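Local coordinates for protein transcriptional regulator (Streptococcus thermophilus LMD-9, PDB 5JUF) that probably activates transcription of competence genes, as an RNPP-type quorum sensor that joins a helix-turn-helix DNA-binding domain to a tetratricopeptide-type helical domain, at residues D167-H172 / K181-R186; K255-H260 / K264-E269. All coordinates share one frame; numbering follows the deposited sequence.

Both contacts lie in the tetratricopeptide-type helical domain, and each joins two helices consecutive in the chain. Going from the N terminus, interaction 1 comes first. It closes the loop between helix 160-173 and helix 181-192, with eight residues between its segments. The chain then runs through helix 200-219 and helix 226-240 before interaction 2 opens. That contact closes a turn of three residues between helix 246-260 and helix 264-280. The two contacts follow in series and neither encloses the other. The centres of interaction 1 and interaction 2 are about 26 Å apart, and the two do not touch. Interaction 1 is buried, whereas interaction 2 is at the surface, near the C-terminal end of the helical array.

Interaction 1. Residues D167-H172 / K181-R186; sequences DYYFFH and KKLFER
Y169 and F170 meet L183 and F184 in a buried, mainly apolar contact between helix 160-173 and helix 181-192. The two helices form a helical hairpin within the tetratricopeptide-type domain. The short helix segments run nearly antiparallel, at 148°, with their axes 12.3 Å apart. Long aromatic side chains therefore bridge the gap. With chi1 at 159°, the Y169 ring is carried toward the second helix. Its hydroxyl oxygen ends against backbone and side chain there, with Y169 OH 3.3 Å from F184 CA and 3.6 Å from L183 CG. Y169 OH is also 3.4 Å from F184 N, but the angle is too poor for a hydrogen bond. L183 comes from the opposite direction, and its CD2 lies 3.9 Å from Y169 CE1. F170 meets the edge of the F184 ring, with F170 CE1 3.6 Å from F184 CE1. The two ring planes stand 83° apart, an oblique pairing. L216 on helix 200-219 touches both phenylalanines, while F149 on helix 139-152 stacks on Y169 and touches L183. No hydrogen bond crosses between the segments. The contact rests on shape and van der Waals packing; the tyrosine oxygen nears the facing backbone but gains no hydrogen bond from it.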
ATOM      1  N   ASP A 167       2.156   3.031   0.633  1.00 23.77           N
ATOM      2  CA  ASP A 167       3.286   2.616  -0.200  1.00 27.75           C
ATOM      3  C   ASP A 167       3.391   3.475  -1.457  1.00 29.26           C
ATOM      4  O   ASP A 167       4.494   3.840  -1.875  1.00 24.15           O
ATOM      5  CB  ASP A 167       3.140   1.131  -0.563  1.00 27.06           C
ATOM      6  CG  ASP A 167       4.458   0.478  -1.022  1.00 35.62           C
ATOM      7  OD1 ASP A 167       5.552   1.033  -0.798  1.00 35.10           O
ATOM      8  OD2 ASP A 167       4.386  -0.631  -1.587  1.00 38.10           O
ATOM      9  N   TYR A 168       2.252   3.827  -2.072  1.00 22.11           N
ATOM     10  CA  TYR A 168       2.313   4.681  -3.256  1.00 26.23           C
ATOM     11  C   TYR A 168       2.769   6.094  -2.901  1.00 23.49           C
ATOM     12  O   TYR A 168       3.444   6.747  -3.707  1.00 21.87           O
ATOM     13  CB  TYR A 168       0.950   4.712  -3.951  1.00 22.90           C
ATOM     14  CG  TYR A 168       0.989   5.069  -5.419  1.00 25.83           C
ATOM     15  CD1 TYR A 168       1.841   4.403  -6.286  1.00 27.74           C
ATOM     16  CD2 TYR A 168       0.148   6.038  -5.944  1.00 23.25           C
ATOM     17  CE1 TYR A 168       1.867   4.693  -7.645  1.00 29.73           C
ATOM     18  CE2 TYR A 168       0.161   6.347  -7.322  1.00 23.95           C
ATOM     19  CZ  TYR A 168       1.035   5.671  -8.161  1.00 23.06           C
ATOM     20  OH  TYR A 168       1.071   5.946  -9.519  1.00 26.52           O
ATOM     21  N   TYR A 169       2.414   6.574  -1.703  1.00 26.63           N
ATOM     22  CA  TYR A 169       2.957   7.833  -1.191  1.00 27.56           C
ATOM     23  C   TYR A 169       4.481   7.770  -1.058  1.00 23.58           C
ATOM     24  O   TYR A 169       5.193   8.673  -1.520  1.00 27.95           O
ATOM     25  CB  TYR A 169       2.292   8.166   0.143  1.00 26.68           C
ATOM     26  CG  TYR A 169       3.049   9.131   1.050  1.00 29.26           C
ATOM     27  CD1 TYR A 169       3.313  10.441   0.656  1.00 28.43           C
ATOM     28  CD2 TYR A 169       3.475   8.731   2.310  1.00 28.12           C
ATOM     29  CE1 TYR A 169       3.989  11.324   1.494  1.00 25.64           C
ATOM     30  CE2 TYR A 169       4.157   9.616   3.156  1.00 28.04           C
ATOM     31  CZ  TYR A 169       4.403  10.911   2.733  1.00 28.48           C
ATOM     32  OH  TYR A 169       5.063  11.788   3.564  1.00 29.82           O
ATOM     33  N   PHE A 170       5.007   6.693  -0.471  1.00 26.47           N
ATOM     34  CA  PHE A 170       6.467   6.544  -0.403  1.00 28.34           C
ATOM     35  C   PHE A 170       7.089   6.514  -1.800  1.00 28.33           C
ATOM     36  O   PHE A 170       8.178   7.063  -2.017  1.00 26.79           O
ATOM     37  CB  PHE A 170       6.838   5.279   0.378  1.00 25.03           C
ATOM     38  CG  PHE A 170       6.445   5.318   1.829  1.00 25.62           C
ATOM     39  CD1 PHE A 170       6.376   6.524   2.513  1.00 27.13           C
ATOM     40  CD2 PHE A 170       6.132   4.150   2.506  1.00 26.47           C
ATOM     41  CE1 PHE A 170       6.011   6.562   3.849  1.00 30.92           C
ATOM     42  CE2 PHE A 170       5.763   4.190   3.844  1.00 24.96           C
ATOM     43  CZ  PHE A 170       5.705   5.390   4.511  1.00 26.87           C
ATOM     44  N   PHE A 171       6.397   5.886  -2.760  1.00 27.64           N
ATOM     45  CA  PHE A 171       6.826   5.890  -4.161  1.00 27.79           C
ATOM     46  C   PHE A 171       6.939   7.314  -4.709  1.00 31.12           C
ATOM     47  O   PHE A 171       7.858   7.615  -5.479  1.00 29.38           O
ATOM     48  CB  PHE A 171       5.833   5.037  -4.971  1.00 25.78           C
ATOM     49  CG  PHE A 171       6.247   4.740  -6.405  1.00 31.33           C
ATOM     50  CD1 PHE A 171       7.327   3.901  -6.682  1.00 33.18           C
ATOM     51  CD2 PHE A 171       5.490   5.221  -7.469  1.00 30.20           C
ATOM     52  CE1 PHE A 171       7.671   3.600  -7.994  1.00 36.70           C
ATOM     53  CE2 PHE A 171       5.823   4.915  -8.789  1.00 35.60           C
ATOM     54  CZ  PHE A 171       6.924   4.111  -9.048  1.00 36.13           C
ATOM     55  N   HIS A 172       6.027   8.218  -4.311  1.00 29.44           N
ATOM     56  CA  HIS A 172       6.160   9.624  -4.713  1.00 30.80           C
ATOM     57  C   HIS A 172       7.419  10.265  -4.130  1.00 31.85           C
ATOM     58  O   HIS A 172       7.960  11.216  -4.709  1.00 32.64           O
ATOM     59  CB  HIS A 172       4.948  10.456  -4.267  1.00 26.83           C
ATOM     60  CG  HIS A 172       3.718  10.266  -5.103  1.00 34.16           C
ATOM     61  ND1 HIS A 172       3.051   9.062  -5.190  1.00 36.00           N
ATOM     62  CD2 HIS A 172       3.009  11.143  -5.853  1.00 39.04           C
ATOM     63  CE1 HIS A 172       1.993   9.203  -5.968  1.00 32.09           C
ATOM     64  NE2 HIS A 172       1.945  10.455  -6.386  1.00 34.13           N
ATOM     65  N   LYS A 181       8.289  17.212   5.573  1.00 44.30           N
ATOM     66  CA  LYS A 181       8.862  16.353   6.607  1.00 45.55           C
ATOM     67  C   LYS A 181       7.851  16.039   7.702  1.00 34.30           C
ATOM     68  O   LYS A 181       7.873  14.945   8.270  1.00 39.31           O
ATOM     69  CB  LYS A 181      10.106  17.005   7.212  1.00 48.23           C
ATOM     70  CG  LYS A 181      11.156  17.434   6.204  1.00 59.58           C
ATOM     71  CD  LYS A 181      12.229  18.273   6.888  1.00 72.06           C
ATOM     72  CE  LYS A 181      13.385  18.583   5.958  1.00 78.51           C
ATOM     73  NZ  LYS A 181      14.487  19.276   6.683  1.00 82.19           N
ATOM     74  N   LYS A 182       6.973  16.994   8.030  1.00 33.21           N
ATOM     75  CA  LYS A 182       5.984  16.762   9.080  1.00 42.81           C
ATOM     76  C   LYS A 182       4.969  15.693   8.675  1.00 35.82           C
ATOM     77  O   LYS A 182       4.595  14.848   9.494  1.00 37.50           O
ATOM     78  CB  LYS A 182       5.271  18.065   9.435  1.00 40.15           C
ATOM     79  CG  LYS A 182       6.153  19.068  10.169  1.00 52.87           C
ATOM     80  CD  LYS A 182       5.344  20.199  10.780  1.00 56.28           C
ATOM     81  CE  LYS A 182       6.238  21.138  11.582  1.00 66.85           C
ATOM     82  NZ  LYS A 182       5.478  22.261  12.203  1.00 71.90           N
ATOM     83  N   LEU A 183       4.496  15.727   7.430  1.00 32.12           N
ATOM     84  CA  LEU A 183       3.634  14.651   6.939  1.00 33.16           C
ATOM     85  C   LEU A 183       4.339  13.295   6.999  1.00 34.56           C
ATOM     86  O   LEU A 183       3.740  12.285   7.400  1.00 30.55           O
ATOM     87  CB  LEU A 183       3.196  14.946   5.510  1.00 28.16           C
ATOM     88  CG  LEU A 183       2.393  13.830   4.831  1.00 32.38           C
ATOM     89  CD1 LEU A 183       1.088  13.617   5.585  1.00 28.60           C
ATOM     90  CD2 LEU A 183       2.140  14.186   3.368  1.00 31.47           C
ATOM     91  N   PHE A 184       5.603  13.244   6.579  1.00 34.30           N
ATOM     92  CA  PHE A 184       6.316  11.972   6.561  1.00 33.29           C
ATOM     93  C   PHE A 184       6.432  11.401   7.969  1.00 32.15           C
ATOM     94  O   PHE A 184       6.151  10.215   8.199  1.00 30.50           O
ATOM     95  CB  PHE A 184       7.687  12.166   5.903  1.00 29.83           C
ATOM     96  CG  PHE A 184       8.497  10.898   5.753  1.00 30.97           C
ATOM     97  CD1 PHE A 184       8.016   9.819   5.032  1.00 26.37           C
ATOM     98  CD2 PHE A 184       9.767  10.812   6.295  1.00 38.84           C
ATOM     99  CE1 PHE A 184       8.776   8.669   4.887  1.00 33.67           C
ATOM    100  CE2 PHE A 184      10.531   9.670   6.146  1.00 33.97           C
ATOM    101  CZ  PHE A 184      10.037   8.599   5.442  1.00 32.92           C
ATOM    102  N   GLU A 185       6.808  12.248   8.936  1.00 32.89           N
ATOM    103  CA  GLU A 185       6.914  11.803  10.323  1.00 39.67           C
ATOM    104  C   GLU A 185       5.576  11.309  10.854  1.00 39.03           C
ATOM    105  O   GLU A 185       5.519  10.318  11.589  1.00 32.34           O
ATOM    106  CB  GLU A 185       7.433  12.942  11.203  1.00 44.24           C
ATOM    107  CG  GLU A 185       8.888  13.322  10.954  1.00 59.97           C
ATOM    108  CD  GLU A 185       9.860  12.232  11.361  1.00 69.18           C
ATOM    109  OE1 GLU A 185      11.006  12.245  10.867  1.00 76.79           O
ATOM    110  OE2 GLU A 185       9.477  11.366  12.174  1.00 72.65           O
ATOM    111  N   ARG A 186       4.495  12.021  10.529  1.00 37.02           N
ATOM    112  CA  ARG A 186       3.162  11.606  10.944  1.00 39.04           C
ATOM    113  C   ARG A 186       2.806  10.239  10.372  1.00 36.17           C
ATOM    114  O   ARG A 186       2.326   9.359  11.094  1.00 31.37           O
ATOM    115  CB  ARG A 186       2.147  12.659  10.504  1.00 41.30           C
ATOM    116  CG  ARG A 186       0.733  12.434  10.997  1.00 58.29           C
ATOM    117  CD  ARG A 186      -0.125  13.676  10.719  1.00 71.05           C
ATOM    118  NE  ARG A 186      -1.029  13.495   9.583  1.00 74.70           N
ATOM    119  CZ  ARG A 186      -1.500  14.490   8.837  1.00 70.53           C
ATOM    120  NH1 ARG A 186      -2.318  14.235   7.829  1.00 60.88           N
ATOM    121  NH2 ARG A 186      -1.138  15.740   9.085  1.00 74.24           N
TER

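Interaction 2. Residues K255-H260 / K264-E269; sequences KYELLH and KKEAAE
E257 and L258 pack against A267 in a tight antiparallel helical hairpin, as in tetratricopeptide-type domains, where helix 246-260 turns back into helix 264-280. The axes of the short segments are 7.6 Å apart, at 158°. The small side chain of A267 suits this close approach. A267 CB lies 3.7 Å from L258 CB, and E257 CB is equally close, at 3.7 Å, to A267 N. The looser side lies among the long polar chains. E257 bends at chi2 (-69°) and lies alongside E266, both pointing the same way. Here E257 CD rests 3.8 Å from E266 CB, and the carboxylate planes are turned 72° apart. The charged oxygens are not in contact: E257 OE1 and E266 OE1 are 5.9 Å apart, so any repulsion is probably modest. At another margin L258 CD1 meets the aliphatic part of the exposed K264, 4.0 Å from its CG. No hydrogen bond joins the segments, but N263 in the turn hydrogen-bonds to E257 through its backbone and to E266 N through its side-chain OD1. The hairpin adjoins helix 200-219 through K255 and L259, which touch I218. D297, beyond helix 284-296, touches L258 and forms a salt bridge with K255.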
ATOM      1  N   LYS A 255      23.632  -0.421   8.126  1.00 34.76           N
ATOM      2  CA  LYS A 255      23.594   0.967   7.664  1.00 37.43           C
ATOM      3  C   LYS A 255      23.466   1.932   8.835  1.00 39.42           C
ATOM      4  O   LYS A 255      24.157   2.958   8.886  1.00 37.83           O
ATOM      5  CB  LYS A 255      22.432   1.180   6.689  1.00 38.67           C
ATOM      6  CG  LYS A 255      22.456   0.351   5.406  1.00 39.13           C
ATOM      7  CD  LYS A 255      23.571   0.784   4.467  1.00 43.80           C
ATOM      8  CE  LYS A 255      23.370   0.207   3.063  1.00 45.39           C
ATOM      9  NZ  LYS A 255      24.550   0.487   2.186  1.00 45.38           N
ATOM     10  N   TYR A 256      22.580   1.619   9.788  1.00 34.22           N
ATOM     11  CA  TYR A 256      22.412   2.469  10.963  1.00 39.81           C
ATOM     12  C   TYR A 256      23.718   2.610  11.731  1.00 43.87           C
ATOM     13  O   TYR A 256      24.127   3.721  12.081  1.00 40.92           O
ATOM     14  CB  TYR A 256      21.309   1.903  11.863  1.00 41.15           C
ATOM     15  CG  TYR A 256      21.198   2.578  13.214  1.00 44.67           C
ATOM     16  CD1 TYR A 256      20.427   3.728  13.385  1.00 37.80           C
ATOM     17  CD2 TYR A 256      21.858   2.058  14.325  1.00 47.29           C
ATOM     18  CE1 TYR A 256      20.329   4.338  14.629  1.00 43.03           C
ATOM     19  CE2 TYR A 256      21.767   2.659  15.563  1.00 50.23           C
ATOM     20  CZ  TYR A 256      21.004   3.797  15.711  1.00 50.76           C
ATOM     21  OH  TYR A 256      20.919   4.385  16.950  1.00 55.54           O
ATOM     22  N   GLU A 257      24.396   1.486  11.993  1.00 44.74           N
ATOM     23  CA  GLU A 257      25.670   1.548  12.704  1.00 48.30           C
ATOM     24  C   GLU A 257      26.705   2.334  11.911  1.00 46.27           C
ATOM     25  O   GLU A 257      27.480   3.106  12.485  1.00 44.84           O
ATOM     26  CB  GLU A 257      26.186   0.135  13.000  1.00 43.61           C
ATOM     27  CG  GLU A 257      25.337  -0.641  13.996  1.00 48.60           C
ATOM     28  CD  GLU A 257      25.416  -0.077  15.412  1.00 56.74           C
ATOM     29  OE1 GLU A 257      26.293   0.773  15.677  1.00 51.71           O
ATOM     30  OE2 GLU A 257      24.591  -0.483  16.259  1.00 61.91           O
ATOM     31  N   LEU A 258      26.730   2.149  10.588  1.00 46.46           N
ATOM     32  CA  LEU A 258      27.759   2.755   9.750  1.00 46.51           C
ATOM     33  C   LEU A 258      27.510   4.242   9.523  1.00 50.86           C
ATOM     34  O   LEU A 258      28.437   5.053   9.613  1.00 49.98           O
ATOM     35  CB  LEU A 258      27.825   2.017   8.410  1.00 45.99           C
ATOM     36  CG  LEU A 258      28.836   2.524   7.380  1.00 48.18           C
ATOM     37  CD1 LEU A 258      30.253   2.327   7.877  1.00 48.55           C
ATOM     38  CD2 LEU A 258      28.643   1.837   6.038  1.00 46.22           C
ATOM     39  N   LEU A 259      26.269   4.619   9.228  1.00 49.26           N
ATOM     40  CA  LEU A 259      25.965   5.972   8.784  1.00 46.55           C
ATOM     41  C   LEU A 259      25.575   6.890   9.932  1.00 52.22           C
ATOM     42  O   LEU A 259      25.924   8.074   9.916  1.00 56.84           O
ATOM     43  CB  LEU A 259      24.847   5.940   7.739  1.00 41.94           C
ATOM     44  CG  LEU A 259      25.167   5.126   6.485  1.00 37.85           C
ATOM     45  CD1 LEU A 259      23.917   4.953   5.644  1.00 40.92           C
ATOM     46  CD2 LEU A 259      26.253   5.817   5.688  1.00 44.04           C
ATOM     47  N   HIS A 260      24.862   6.378  10.935  1.00 51.35           N
ATOM     48  CA  HIS A 260      24.466   7.195  12.074  1.00 51.95           C
ATOM     49  C   HIS A 260      25.409   7.061  13.261  1.00 58.06           C
ATOM     50  O   HIS A 260      25.809   8.073  13.844  1.00 60.79           O
ATOM     51  CB  HIS A 260      23.041   6.855  12.515  1.00 51.16           C
ATOM     52  CG  HIS A 260      22.509   7.778  13.566  1.00 51.40           C
ATOM     53  ND1 HIS A 260      22.107   7.340  14.809  1.00 55.62           N
ATOM     54  CD2 HIS A 260      22.336   9.122  13.565  1.00 51.30           C
ATOM     55  CE1 HIS A 260      21.697   8.372  15.525  1.00 62.32           C
ATOM     56  NE2 HIS A 260      21.825   9.464  14.794  1.00 60.95           N
ATOM     57  N   LYS A 264      32.113   1.197  12.532  1.00 54.21           N
ATOM     58  CA  LYS A 264      32.374   0.284  11.425  1.00 54.02           C
ATOM     59  C   LYS A 264      32.405  -1.166  11.885  1.00 52.05           C
ATOM     60  O   LYS A 264      32.061  -2.065  11.109  1.00 47.11           O
ATOM     61  CB  LYS A 264      33.685   0.642  10.730  1.00 63.18           C
ATOM     62  CG  LYS A 264      33.646   1.954   9.975  1.00 67.03           C
ATOM     63  CD  LYS A 264      34.982   2.243   9.292  1.00 71.05           C
ATOM     64  CE  LYS A 264      34.983   3.642   8.694  1.00 76.60           C
ATOM     65  NZ  LYS A 264      36.093   3.861   7.731  1.00 81.16           N
ATOM     66  N   LYS A 265      32.812  -1.409  13.134  1.00 55.98           N
ATOM     67  CA  LYS A 265      32.900  -2.773  13.647  1.00 55.85           C
ATOM     68  C   LYS A 265      31.519  -3.400  13.782  1.00 53.56           C
ATOM     69  O   LYS A 265      31.300  -4.542  13.362  1.00 48.86           O
ATOM     70  CB  LYS A 265      33.632  -2.775  14.993  1.00 60.89           C
ATOM     71  CG  LYS A 265      33.487  -4.053  15.797  1.00 66.51           C
ATOM     72  CD  LYS A 265      33.927  -3.845  17.243  1.00 72.24           C
ATOM     73  CE  LYS A 265      34.005  -5.161  18.000  1.00 75.85           C
ATOM     74  NZ  LYS A 265      35.077  -6.050  17.463  1.00 78.44           N
ATOM     75  N   GLU A 266      30.568  -2.661  14.362  1.00 48.97           N
ATOM     76  CA  GLU A 266      29.220  -3.194  14.515  1.00 53.50           C
ATOM     77  C   GLU A 266      28.488  -3.239  13.183  1.00 50.56           C
ATOM     78  O   GLU A 266      27.604  -4.083  12.990  1.00 49.31           O
ATOM     79  CB  GLU A 266      28.433  -2.365  15.532  1.00 65.27           C
ATOM     80  CG  GLU A 266      27.675  -3.199  16.545  1.00 74.55           C
ATOM     81  CD  GLU A 266      28.595  -4.079  17.374  1.00 88.16           C
ATOM     82  OE1 GLU A 266      29.724  -3.639  17.684  1.00 94.07           O
ATOM     83  OE2 GLU A 266      28.197  -5.215  17.710  1.00 92.54           O
ATOM     84  N   ALA A 267      28.827  -2.334  12.263  1.00 44.80           N
ATOM     85  CA  ALA A 267      28.262  -2.423  10.923  1.00 46.65           C
ATOM     86  C   ALA A 267      28.743  -3.684  10.219  1.00 44.22           C
ATOM     87  O   ALA A 267      27.944  -4.401   9.604  1.00 36.47           O
ATOM     88  CB  ALA A 267      28.622  -1.176  10.111  1.00 42.08           C
ATOM     89  N   ALA A 268      30.044  -3.979  10.316  1.00 41.59           N
ATOM     90  CA  ALA A 268      30.577  -5.196   9.709  1.00 42.98           C
ATOM     91  C   ALA A 268      29.926  -6.436  10.304  1.00 46.23           C
ATOM     92  O   ALA A 268      29.596  -7.383   9.580  1.00 39.32           O
ATOM     93  CB  ALA A 268      32.092  -5.254   9.894  1.00 40.00           C
ATOM     94  N   GLU A 269      29.740  -6.447  11.629  1.00 43.17           N
ATOM     95  CA  GLU A 269      29.129  -7.590  12.297  1.00 43.22           C
ATOM     96  C   GLU A 269      27.693  -7.814  11.830  1.00 44.76           C
ATOM     97  O   GLU A 269      27.262  -8.962  11.663  1.00 38.89           O
ATOM     98  CB  GLU A 269      29.178  -7.388  13.809  1.00 53.96           C
ATOM     99  CG  GLU A 269      28.587  -8.528  14.617  1.00 70.30           C
ATOM    100  CD  GLU A 269      29.264  -9.862  14.340  1.00 81.37           C
ATOM    101  OE1 GLU A 269      28.591 -10.907  14.472  1.00 82.60           O
ATOM    102  OE2 GLU A 269      30.464  -9.872  13.987  1.00 86.24           O
TER